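Local coordinates for protein disulfide oxidoreductase (Xylella fastidiosa, PDB 2REM) that probably catalyses thiol-disulfide exchange in the periplasm, introducing disulfide bonds into other proteins, at residues E9-P19 with V160-G169; H39-W50 with F172-D180. All coordinates share one frame; numbering follows the deposited sequence.

Interaction 1: residues E9-P19 with V160-G169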
loop_
_atom_site.group_PDB
_atom_site.type_symbol
_atom_site.label_atom_id
_atom_site.label_comp_id
_atom_site.label_asym_id
_atom_site.label_seq_id
_atom_site.Cartn_x
_atom_site.Cartn_y
_atom_site.Cartn_z
ATOM N N GLU A 9 10.761 12.678 -14.731
ATOM C CA GLU A 9 9.921 13.805 -14.278
ATOM C C GLU A 9 8.689 13.271 -13.598
ATOM O O GLU A 9 8.373 13.646 -12.478
ATOM C CB GLU A 9 9.450 14.714 -15.435
ATOM C CG GLU A 9 10.490 15.228 -16.368
ATOM C CD GLU A 9 9.881 16.160 -17.415
ATOM O OE1 GLU A 9 8.620 16.265 -17.448
ATOM O OE2 GLU A 9 10.647 16.779 -18.192
ATOM N N ASP A 10 7.999 12.365 -14.283
ATOM C CA ASP A 10 6.707 11.875 -13.836
ATOM C C ASP A 10 6.767 10.474 -13.254
ATOM O O ASP A 10 5.876 10.062 -12.528
ATOM C CB ASP A 10 5.726 11.945 -14.997
ATOM C CG ASP A 10 5.632 13.340 -15.564
ATOM O OD1 ASP A 10 5.171 14.232 -14.833
ATOM O OD2 ASP A 10 6.057 13.560 -16.712
ATOM N N TYR A 11 7.809 9.732 -13.606
ATOM C CA TYR A 11 7.999 8.411 -13.045
ATOM C C TYR A 11 9.474 8.085 -13.229
ATOM O O TYR A 11 10.150 8.717 -14.029
ATOM C CB TYR A 11 7.100 7.345 -13.735
ATOM C CG TYR A 11 7.456 7.128 -15.200
ATOM C CD1 TYR A 11 8.413 6.160 -15.578
ATOM C CD2 TYR A 11 6.865 7.899 -16.209
ATOM C CE1 TYR A 11 8.752 5.976 -16.925
ATOM C CE2 TYR A 11 7.203 7.712 -17.552
ATOM C CZ TYR A 11 8.149 6.753 -17.894
ATOM O OH TYR A 11 8.502 6.566 -19.214
ATOM N N VAL A 12 9.964 7.090 -12.488
ATOM C CA VAL A 12 11.305 6.591 -12.719
ATOM C C VAL A 12 11.215 5.081 -12.904
ATOM O O VAL A 12 10.237 4.442 -12.514
ATOM C CB VAL A 12 12.283 6.970 -11.572
ATOM C CG1 VAL A 12 12.578 8.494 -11.549
ATOM C CG2 VAL A 12 11.718 6.514 -10.226
ATOM N N GLU A 13 12.242 4.519 -13.506
ATOM C CA GLU A 13 12.277 3.109 -13.745
ATOM C C GLU A 13 13.124 2.479 -12.670
ATOM O O GLU A 13 14.240 2.923 -12.397
ATOM C CB GLU A 13 12.848 2.775 -15.135
ATOM C CG GLU A 13 12.583 1.275 -15.453
ATOM C CD GLU A 13 12.973 0.843 -16.853
ATOM O OE1 GLU A 13 13.032 -0.398 -17.067
ATOM O OE2 GLU A 13 13.204 1.725 -17.714
ATOM N N ILE A 14 12.575 1.421 -12.088
ATOM C CA ILE A 14 13.245 0.641 -11.059
ATOM C C ILE A 14 14.152 -0.394 -11.733
ATOM O O ILE A 14 13.659 -1.265 -12.450
ATOM C CB ILE A 14 12.187 -0.045 -10.176
ATOM C CG1 ILE A 14 11.329 1.018 -9.490
ATOM C CG2 ILE A 14 12.832 -1.042 -9.192
ATOM C CD1 ILE A 14 9.911 0.540 -9.151
ATOM N N PRO A 15 15.480 -0.294 -11.504
ATOM C CA PRO A 15 16.419 -1.203 -12.141
ATOM C C PRO A 15 16.133 -2.611 -11.657
ATOM O O PRO A 15 15.908 -2.813 -10.462
ATOM C CB PRO A 15 17.788 -0.730 -11.641
ATOM C CG PRO A 15 17.516 0.056 -10.425
ATOM C CD PRO A 15 16.153 0.662 -10.615
ATOM N N ASP A 16 16.086 -3.552 -12.600
ATOM C CA ASP A 16 15.869 -4.962 -12.297
ATOM C C ASP A 16 14.546 -5.128 -11.546
ATOM O O ASP A 16 14.404 -6.021 -10.746
ATOM C CB ASP A 16 17.023 -5.519 -11.449
ATOM C CG ASP A 16 18.338 -5.601 -12.212
ATOM O OD1 ASP A 16 18.331 -5.780 -13.458
ATOM O OD2 ASP A 16 19.401 -5.497 -11.555
ATOM N N GLY A 17 13.588 -4.243 -11.805
ATOM C CA GLY A 17 12.344 -4.221 -11.041
ATOM C C GLY A 17 11.552 -5.495 -11.245
ATOM O O GLY A 17 11.496 -6.029 -12.347
ATOM N N ARG A 18 10.942 -5.968 -10.168
ATOM C CA ARG A 18 10.112 -7.159 -10.194
ATOM C C ARG A 18 8.832 -6.800 -9.502
ATOM O O ARG A 18 8.854 -6.081 -8.478
ATOM C CB ARG A 18 10.792 -8.330 -9.469
ATOM C CG ARG A 18 11.946 -8.937 -10.273
ATOM C CD ARG A 18 12.773 -9.915 -9.445
ATOM N NE ARG A 18 12.306 -11.306 -9.518
ATOM C CZ ARG A 18 11.402 -11.852 -8.699
ATOM N NH1 ARG A 18 10.844 -11.136 -7.721
ATOM N NH2 ARG A 18 11.067 -13.130 -8.849
ATOM N N PRO A 19 7.703 -7.277 -10.047
ATOM C CA PRO A 19 6.431 -6.929 -9.414
ATOM C C PRO A 19 6.390 -7.537 -8.036
ATOM O O PRO A 19 7.139 -8.495 -7.739
ATOM C CB PRO A 19 5.392 -7.613 -10.306
ATOM C CG PRO A 19 6.159 -8.726 -10.996
ATOM C CD PRO A 19 7.512 -8.135 -11.230
ATOM N N VAL A 160 3.567 2.090 -7.827
ATOM C CA VAL A 160 4.523 1.322 -8.600
ATOM C C VAL A 160 3.765 0.423 -9.572
ATOM O O VAL A 160 2.908 -0.378 -9.159
ATOM C CB VAL A 160 5.435 0.446 -7.716
ATOM C CG1 VAL A 160 6.557 -0.217 -8.561
ATOM C CG2 VAL A 160 6.026 1.230 -6.537
ATOM N N VAL A 161 4.089 0.549 -10.854
ATOM C CA VAL A 161 3.461 -0.274 -11.889
ATOM C C VAL A 161 4.389 -1.400 -12.289
ATOM O O VAL A 161 5.530 -1.162 -12.709
ATOM C CB VAL A 161 3.051 0.551 -13.131
ATOM C CG1 VAL A 161 2.319 -0.326 -14.146
ATOM C CG2 VAL A 161 2.131 1.728 -12.706
ATOM N N ASN A 162 3.889 -2.623 -12.136
ATOM C CA ASN A 162 4.614 -3.842 -12.531
ATOM C C ASN A 162 5.997 -3.971 -11.908
ATOM O O ASN A 162 6.872 -4.653 -12.457
ATOM C CB ASN A 162 4.684 -3.949 -14.067
ATOM C CG ASN A 162 3.408 -4.497 -14.662
ATOM O OD1 ASN A 162 2.509 -4.930 -13.933
ATOM N ND2 ASN A 162 3.308 -4.468 -15.985
ATOM N N GLY A 163 6.180 -3.315 -10.763
ATOM C CA GLY A 163 7.467 -3.334 -10.054
ATOM C C GLY A 163 8.562 -2.606 -10.821
ATOM O O GLY A 163 9.733 -2.668 -10.461
ATOM N N ARG A 164 8.170 -1.929 -11.886
ATOM C CA ARG A 164 9.136 -1.393 -12.826
ATOM C C ARG A 164 9.082 0.125 -12.901
ATOM O O ARG A 164 10.095 0.760 -13.131
ATOM C CB ARG A 164 8.881 -1.986 -14.208
ATOM C CG ARG A 164 9.888 -1.637 -15.234
ATOM C CD ARG A 164 9.712 -2.566 -16.413
ATOM N NE ARG A 164 10.632 -2.233 -17.486
ATOM C CZ ARG A 164 10.478 -2.646 -18.732
ATOM N NH1 ARG A 164 9.436 -3.403 -19.050
ATOM N NH2 ARG A 164 11.364 -2.303 -19.652
ATOM N N TYR A 165 7.898 0.702 -12.748
ATOM C CA TYR A 165 7.766 2.143 -12.895
ATOM C C TYR A 165 7.194 2.730 -11.644
ATOM O O TYR A 165 6.096 2.369 -11.232
ATOM C CB TYR A 165 6.907 2.502 -14.096
ATOM C CG TYR A 165 7.430 1.882 -15.352
ATOM C CD1 TYR A 165 6.781 0.798 -15.933
ATOM C CD2 TYR A 165 8.595 2.353 -15.933
ATOM C CE1 TYR A 165 7.280 0.209 -17.081
ATOM C CE2 TYR A 165 9.105 1.773 -17.078
ATOM C CZ TYR A 165 8.429 0.707 -17.642
ATOM O OH TYR A 165 8.918 0.131 -18.768
ATOM N N MET A 166 7.943 3.645 -11.052
ATOM C CA MET A 166 7.519 4.264 -9.825
ATOM C C MET A 166 7.104 5.681 -10.156
ATOM O O MET A 166 7.909 6.491 -10.648
ATOM C CB MET A 166 8.649 4.224 -8.793
ATOM C CG MET A 166 8.319 4.961 -7.505
ATOM S SD MET A 166 9.620 4.727 -6.259
ATOM C CE MET A 166 11.121 5.312 -7.037
ATOM N N VAL A 167 5.840 5.962 -9.884
ATOM C CA VAL A 167 5.264 7.270 -10.192
ATOM C C VAL A 167 5.889 8.315 -9.273
ATOM O O VAL A 167 6.110 8.064 -8.084
ATOM C CB VAL A 167 3.731 7.247 -10.039
ATOM C CG1 VAL A 167 3.125 8.615 -10.323
ATOM C CG2 VAL A 167 3.121 6.210 -11.003
ATOM N N THR A 168 6.174 9.489 -9.833
ATOM C CA THR A 168 6.672 10.606 -9.054
ATOM C C THR A 168 5.793 11.790 -9.433
ATOM O O THR A 168 6.205 12.701 -10.163
ATOM C CB THR A 168 8.155 10.862 -9.357
ATOM O OG1 THR A 168 8.297 11.179 -10.741
ATOM C CG2 THR A 168 8.995 9.618 -9.046
ATOM N N GLY A 169 4.550 11.732 -8.970
ATOM C CA GLY A 169 3.558 12.746 -9.296
ATOM C C GLY A 169 3.592 13.942 -8.355
ATOM O O GLY A 169 4.107 13.857 -7.235
HETATM O O HOH W 1 10.585 -3.668 -8.134
#

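Interaction 2: residues H39-W50 with F172-D180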
loop_
_atom_site.group_PDB
_atom_site.type_symbol
_atom_site.label_atom_id
_atom_site.label_comp_id
_atom_site.label_asym_id
_atom_site.label_seq_id
_atom_site.Cartn_x
_atom_site.Cartn_y
_atom_site.Cartn_z
ATOM N N HIS A 39 -0.655 11.957 4.002
ATOM C CA HIS A 39 -0.873 11.960 2.546
ATOM C C HIS A 39 -1.616 10.705 2.104
ATOM O O HIS A 39 -2.573 10.777 1.327
ATOM C CB HIS A 39 0.434 12.130 1.772
ATOM C CG HIS A 39 1.209 13.339 2.181
ATOM N ND1 HIS A 39 2.409 13.261 2.857
ATOM C CD2 HIS A 39 0.933 14.657 2.057
ATOM C CE1 HIS A 39 2.846 14.479 3.119
ATOM N NE2 HIS A 39 1.970 15.345 2.643
ATOM N N CYS A 40 -1.190 9.561 2.632
ATOM C CA CYS A 40 -1.861 8.303 2.356
ATOM C C CYS A 40 -3.322 8.345 2.784
ATOM O O CYS A 40 -4.193 7.878 2.058
ATOM C CB CYS A 40 -1.144 7.173 3.061
ATOM S SG CYS A 40 0.440 6.848 2.279
ATOM N N ALA A 41 -3.580 8.885 3.969
ATOM C CA ALA A 41 -4.943 9.019 4.469
ATOM C C ALA A 41 -5.788 9.828 3.505
ATOM O O ALA A 41 -6.933 9.472 3.224
ATOM C CB ALA A 41 -4.946 9.675 5.850
ATOM N N HIS A 42 -5.199 10.903 2.988
ATOM C CA HIS A 42 -5.924 11.847 2.142
ATOM C C HIS A 42 -6.153 11.267 0.757
ATOM O O HIS A 42 -7.154 11.551 0.112
ATOM C CB HIS A 42 -5.163 13.166 2.042
ATOM C CG HIS A 42 -5.100 13.934 3.330
ATOM N ND1 HIS A 42 -4.198 14.954 3.542
ATOM C CD2 HIS A 42 -5.822 13.828 4.472
ATOM C CE1 HIS A 42 -4.376 15.454 4.753
ATOM N NE2 HIS A 42 -5.351 14.781 5.341
ATOM N N PHE A 43 -5.218 10.442 0.315
ATOM C CA PHE A 43 -5.242 9.889 -1.010
ATOM C C PHE A 43 -6.191 8.717 -1.106
ATOM O O PHE A 43 -6.683 8.410 -2.186
ATOM C CB PHE A 43 -3.834 9.409 -1.339
ATOM C CG PHE A 43 -3.636 8.935 -2.749
ATOM C CD1 PHE A 43 -4.267 9.550 -3.831
ATOM C CD2 PHE A 43 -2.742 7.905 -2.998
ATOM C CE1 PHE A 43 -4.019 9.112 -5.155
ATOM C CE2 PHE A 43 -2.494 7.470 -4.293
ATOM C CZ PHE A 43 -3.141 8.082 -5.363
ATOM N N ASP A 44 -6.436 8.043 0.017
ATOM C CA ASP A 44 -7.021 6.729 -0.081
ATOM C C ASP A 44 -8.355 6.705 -0.814
ATOM O O ASP A 44 -8.578 5.842 -1.652
ATOM C CB ASP A 44 -7.125 6.035 1.266
ATOM C CG ASP A 44 -7.610 4.610 1.114
ATOM O OD1 ASP A 44 -6.870 3.743 0.542
ATOM O OD2 ASP A 44 -8.754 4.389 1.515
ATOM N N SER A 45 -9.229 7.661 -0.534
ATOM C CA SER A 45 -10.547 7.646 -1.169
ATOM C C SER A 45 -10.430 7.796 -2.675
ATOM O O SER A 45 -11.122 7.090 -3.405
ATOM C CB SER A 45 -11.463 8.718 -0.589
ATOM O OG SER A 45 -11.040 9.989 -1.036
ATOM N N LYS A 46 -9.567 8.714 -3.130
ATOM C CA LYS A 46 -9.331 8.915 -4.569
ATOM C C LYS A 46 -8.723 7.639 -5.162
ATOM O O LYS A 46 -9.103 7.212 -6.257
ATOM C CB LYS A 46 -8.429 10.138 -4.873
ATOM C CG LYS A 46 -9.161 11.461 -5.060
ATOM C CD LYS A 46 -8.212 12.625 -5.440
ATOM C CE LYS A 46 -8.948 13.966 -5.559
ATOM N NZ LYS A 46 -9.232 14.607 -4.230
ATOM N N LEU A 47 -7.800 7.031 -4.415
ATOM C CA LEU A 47 -7.111 5.843 -4.878
ATOM C C LEU A 47 -8.062 4.648 -4.950
ATOM O O LEU A 47 -8.029 3.874 -5.903
ATOM C CB LEU A 47 -5.939 5.518 -3.955
ATOM C CG LEU A 47 -5.137 4.256 -4.316
ATOM C CD1 LEU A 47 -4.515 4.303 -5.714
ATOM C CD2 LEU A 47 -4.075 4.074 -3.296
ATOM N N GLN A 48 -8.914 4.502 -3.944
ATOM C CA GLN A 48 -9.833 3.376 -3.945
ATOM C C GLN A 48 -10.819 3.506 -5.078
ATOM O O GLN A 48 -11.130 2.521 -5.745
ATOM C CB GLN A 48 -10.521 3.180 -2.586
ATOM C CG GLN A 48 -9.544 2.832 -1.425
ATOM C CD GLN A 48 -8.832 1.460 -1.512
ATOM O OE1 GLN A 48 -7.744 1.298 -0.958
ATOM N NE2 GLN A 48 -9.445 0.483 -2.174
ATOM N N ALA A 49 -11.281 4.730 -5.336
ATOM C CA ALA A 49 -12.203 4.956 -6.434
ATOM C C ALA A 49 -11.543 4.582 -7.759
ATOM O O ALA A 49 -12.159 3.922 -8.616
ATOM C CB ALA A 49 -12.671 6.412 -6.456
ATOM N N TRP A 50 -10.303 5.029 -7.919
ATOM C CA TRP A 50 -9.495 4.704 -9.084
ATOM C C TRP A 50 -9.365 3.179 -9.220
ATOM O O TRP A 50 -9.580 2.626 -10.284
ATOM C CB TRP A 50 -8.119 5.371 -8.965
ATOM C CG TRP A 50 -7.181 5.006 -10.075
ATOM C CD1 TRP A 50 -6.972 5.688 -11.237
ATOM C CD2 TRP A 50 -6.336 3.863 -10.122
ATOM N NE1 TRP A 50 -6.027 5.041 -11.999
ATOM C CE2 TRP A 50 -5.625 3.916 -11.337
ATOM C CE3 TRP A 50 -6.103 2.793 -9.244
ATOM C CZ2 TRP A 50 -4.713 2.926 -11.708
ATOM C CZ3 TRP A 50 -5.198 1.822 -9.608
ATOM C CH2 TRP A 50 -4.520 1.896 -10.838
ATOM N N PHE A 172 -2.226 14.158 -6.121
ATOM C CA PHE A 172 -2.956 12.881 -6.227
ATOM C C PHE A 172 -3.483 12.625 -7.629
ATOM O O PHE A 172 -3.321 11.522 -8.148
ATOM C CB PHE A 172 -4.100 12.832 -5.238
ATOM C CG PHE A 172 -3.654 12.845 -3.801
ATOM C CD1 PHE A 172 -4.495 13.346 -2.810
ATOM C CD2 PHE A 172 -2.381 12.407 -3.459
ATOM C CE1 PHE A 172 -4.089 13.370 -1.489
ATOM C CE2 PHE A 172 -1.953 12.428 -2.126
ATOM C CZ PHE A 172 -2.808 12.925 -1.147
ATOM N N GLU A 173 -4.106 13.643 -8.233
ATOM C CA GLU A 173 -4.636 13.519 -9.596
ATOM C C GLU A 173 -3.559 13.232 -10.632
ATOM O O GLU A 173 -3.742 12.388 -11.503
ATOM C CB GLU A 173 -5.434 14.749 -10.014
ATOM C CG GLU A 173 -6.907 14.456 -10.158
ATOM C CD GLU A 173 -7.559 14.142 -8.833
ATOM O OE1 GLU A 173 -7.338 14.921 -7.868
ATOM O OE2 GLU A 173 -8.295 13.127 -8.751
ATOM N N ASP A 174 -2.453 13.960 -10.540
ATOM C CA ASP A 174 -1.308 13.750 -11.424
ATOM C C ASP A 174 -0.782 12.332 -11.234
ATOM O O ASP A 174 -0.446 11.623 -12.183
ATOM C CB ASP A 174 -0.237 14.795 -11.105
ATOM C CG ASP A 174 0.947 14.743 -12.045
ATOM O OD1 ASP A 174 2.098 14.853 -11.536
ATOM O OD2 ASP A 174 0.748 14.612 -13.290
ATOM N N THR A 175 -0.685 11.925 -9.981
ATOM C CA THR A 175 -0.212 10.587 -9.676
ATOM C C THR A 175 -1.053 9.527 -10.386
ATOM O O THR A 175 -0.499 8.587 -10.978
ATOM C CB THR A 175 -0.185 10.355 -8.163
ATOM O OG1 THR A 175 0.870 11.144 -7.641
ATOM C CG2 THR A 175 0.125 8.904 -7.839
ATOM N N LEU A 176 -2.373 9.702 -10.350
ATOM C CA LEU A 176 -3.302 8.748 -10.960
ATOM C C LEU A 176 -3.272 8.825 -12.486
ATOM O O LEU A 176 -3.365 7.792 -13.154
ATOM C CB LEU A 176 -4.714 8.929 -10.407
ATOM C CG LEU A 176 -4.864 8.439 -8.943
ATOM C CD1 LEU A 176 -6.321 8.508 -8.481
ATOM C CD2 LEU A 176 -4.297 7.033 -8.722
ATOM N N ARG A 177 -3.098 10.032 -13.019
ATOM C CA ARG A 177 -2.980 10.238 -14.459
ATOM C C ARG A 177 -1.717 9.564 -14.979
ATOM O O ARG A 177 -1.728 8.946 -16.032
ATOM C CB ARG A 177 -2.934 11.720 -14.810
ATOM C CG ARG A 177 -4.282 12.449 -14.697
ATOM C CD ARG A 177 -4.131 13.891 -15.193
ATOM N NE ARG A 177 -4.621 14.855 -14.205
ATOM C CZ ARG A 177 -3.843 15.702 -13.528
ATOM N NH1 ARG A 177 -2.532 15.731 -13.748
ATOM N NH2 ARG A 177 -4.373 16.543 -12.647
ATOM N N ILE A 178 -0.625 9.674 -14.231
ATOM C CA ILE A 178 0.641 9.077 -14.668
ATOM C C ILE A 178 0.496 7.562 -14.580
ATOM O O ILE A 178 0.989 6.825 -15.443
ATOM C CB ILE A 178 1.835 9.560 -13.796
ATOM C CG1 ILE A 178 2.077 11.064 -13.964
ATOM C CG2 ILE A 178 3.125 8.730 -14.056
ATOM C CD1 ILE A 178 2.824 11.645 -12.755
ATOM N N THR A 179 -0.175 7.103 -13.530
ATOM C CA THR A 179 -0.425 5.679 -13.350
ATOM C C THR A 179 -1.237 5.152 -14.535
ATOM O O THR A 179 -0.899 4.108 -15.100
ATOM C CB THR A 179 -1.172 5.396 -12.041
ATOM O OG1 THR A 179 -0.413 5.914 -10.956
ATOM C CG2 THR A 179 -1.375 3.897 -11.840
ATOM N N ASP A 180 -2.292 5.877 -14.906
ATOM C CA ASP A 180 -3.120 5.524 -16.072
ATOM C C ASP A 180 -2.271 5.371 -17.318
ATOM O O ASP A 180 -2.397 4.389 -18.050
ATOM C CB ASP A 180 -4.192 6.582 -16.335
ATOM C CG ASP A 180 -5.309 6.532 -15.341
ATOM O OD1 ASP A 180 -5.452 5.511 -14.647
ATOM O OD2 ASP A 180 -6.051 7.522 -15.268
#

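Interaction 1: residues E9-P19 with V160-G169
Glu13 and Arg164 both hold CG anti to the backbone N (chi1 -168° and -174°), and their extended chains run side by side. Arg164 NE gives a nearly straight hydrogen bond of 3.1 Å to Glu13 OE1, part of a salt bridge; the carboxylate oxygen lies in the guanidinium plane but is approached from above the carboxylate plane. On the face that carries Glu13, Tyr11 and Tyr165 point the same way with ring planes almost perpendicular, Tyr11 CE1 3.8 Å from Tyr165 CD2. Arg185 from helix 172-190 bonds to Tyr11 OH and makes a cation-pi contact with Tyr165. On the other face Met166 CE presses on Val12 CG2, and Ile14 CD1 meets Val160 CG1, both tightly at 3.5 Å. The reciprocal N-to-O pair between Val12 and Met166 is continued by Ile14 N to Arg164 O and Thr168 N to Asp10 O, all 2.8 Å; Thr168 OG1 adds a side-chain bond to Glu9 O. One water links Arg18 N to Gly163 O. Val161 O accepts from both Arg164 N and Tyr165 N, a classic beta bulge between strands 158-161 and 165-167; strand 11-13 pairs antiparallel with the latter at the edge of the thioredoxin-fold sheet.

Interaction 2: residues H39-W50 with F172-D180
Leu176 faces helix 39-50 as a knob among Phe43, Lys46, Leu47 and Trp50. Its CB lies 4.0 Å from Trp50 CD1. CG, placed beside the backbone N by chi1 of -72°, meets CE1 and CZ of Phe43. From there the methyls divide: CD1 rests 3.6 Å from Trp50 CB, whereas CD2 sits over one face of the indole, 3.9 Å from the centroid of its five-membered ring, and also touches Phe43 CZ at the phenyl edge and Leu47 CD1. One turn earlier, Phe172 fills a second hole among His39, His42, Phe43 and Lys46. Its ring forms an offset stack with that of Phe43, planes 27° apart, and Phe43 CB makes a CH-pi contact over the Phe172 face. At the opposite end, Trp50 NE1 donates to Asp180 OD1 at 2.8 Å, on the syn side of the carboxylate and close to the indole plane, while Thr179 CG2 packs 3.5 Å from Trp50 CZ2. Lys46 lays its aliphatic chain across the Glu173 carboxylate, but NZ stays 4.1 Å from Glu173 OE1, beyond salt-bridge range. Cohesion between the two segments is therefore mainly apolar and aromatic, and the single hydrogen bond between them helps fix the rotation of the buried indole.

Overall arrangement
The two contacts illustrate how distant parts of a chain converge on one thioredoxin-like sheet. Their segments alternate in sequence: 9-19, then 39-50, then 160-169, then 172-180, with strand 165-167 leading directly into helix 172-190. Interaction 1 adds strand 11-13 to an edge of the mixed sheet; interaction 2 pairs two helices that both touch strand 158-161 at Ile159, helix 38-52 also covering strand 27-33. Their centres are about 16 Å apart, yet they meet where Asp10 O touches Ile178 CG2 and Val167 CG2 touches Thr179 OG1. Helix 38-52 begins at the Cys37–Cys40 CxxC motif, probably the redox centre, so interaction 2 ties the helix bearing that motif to the C-terminal helix.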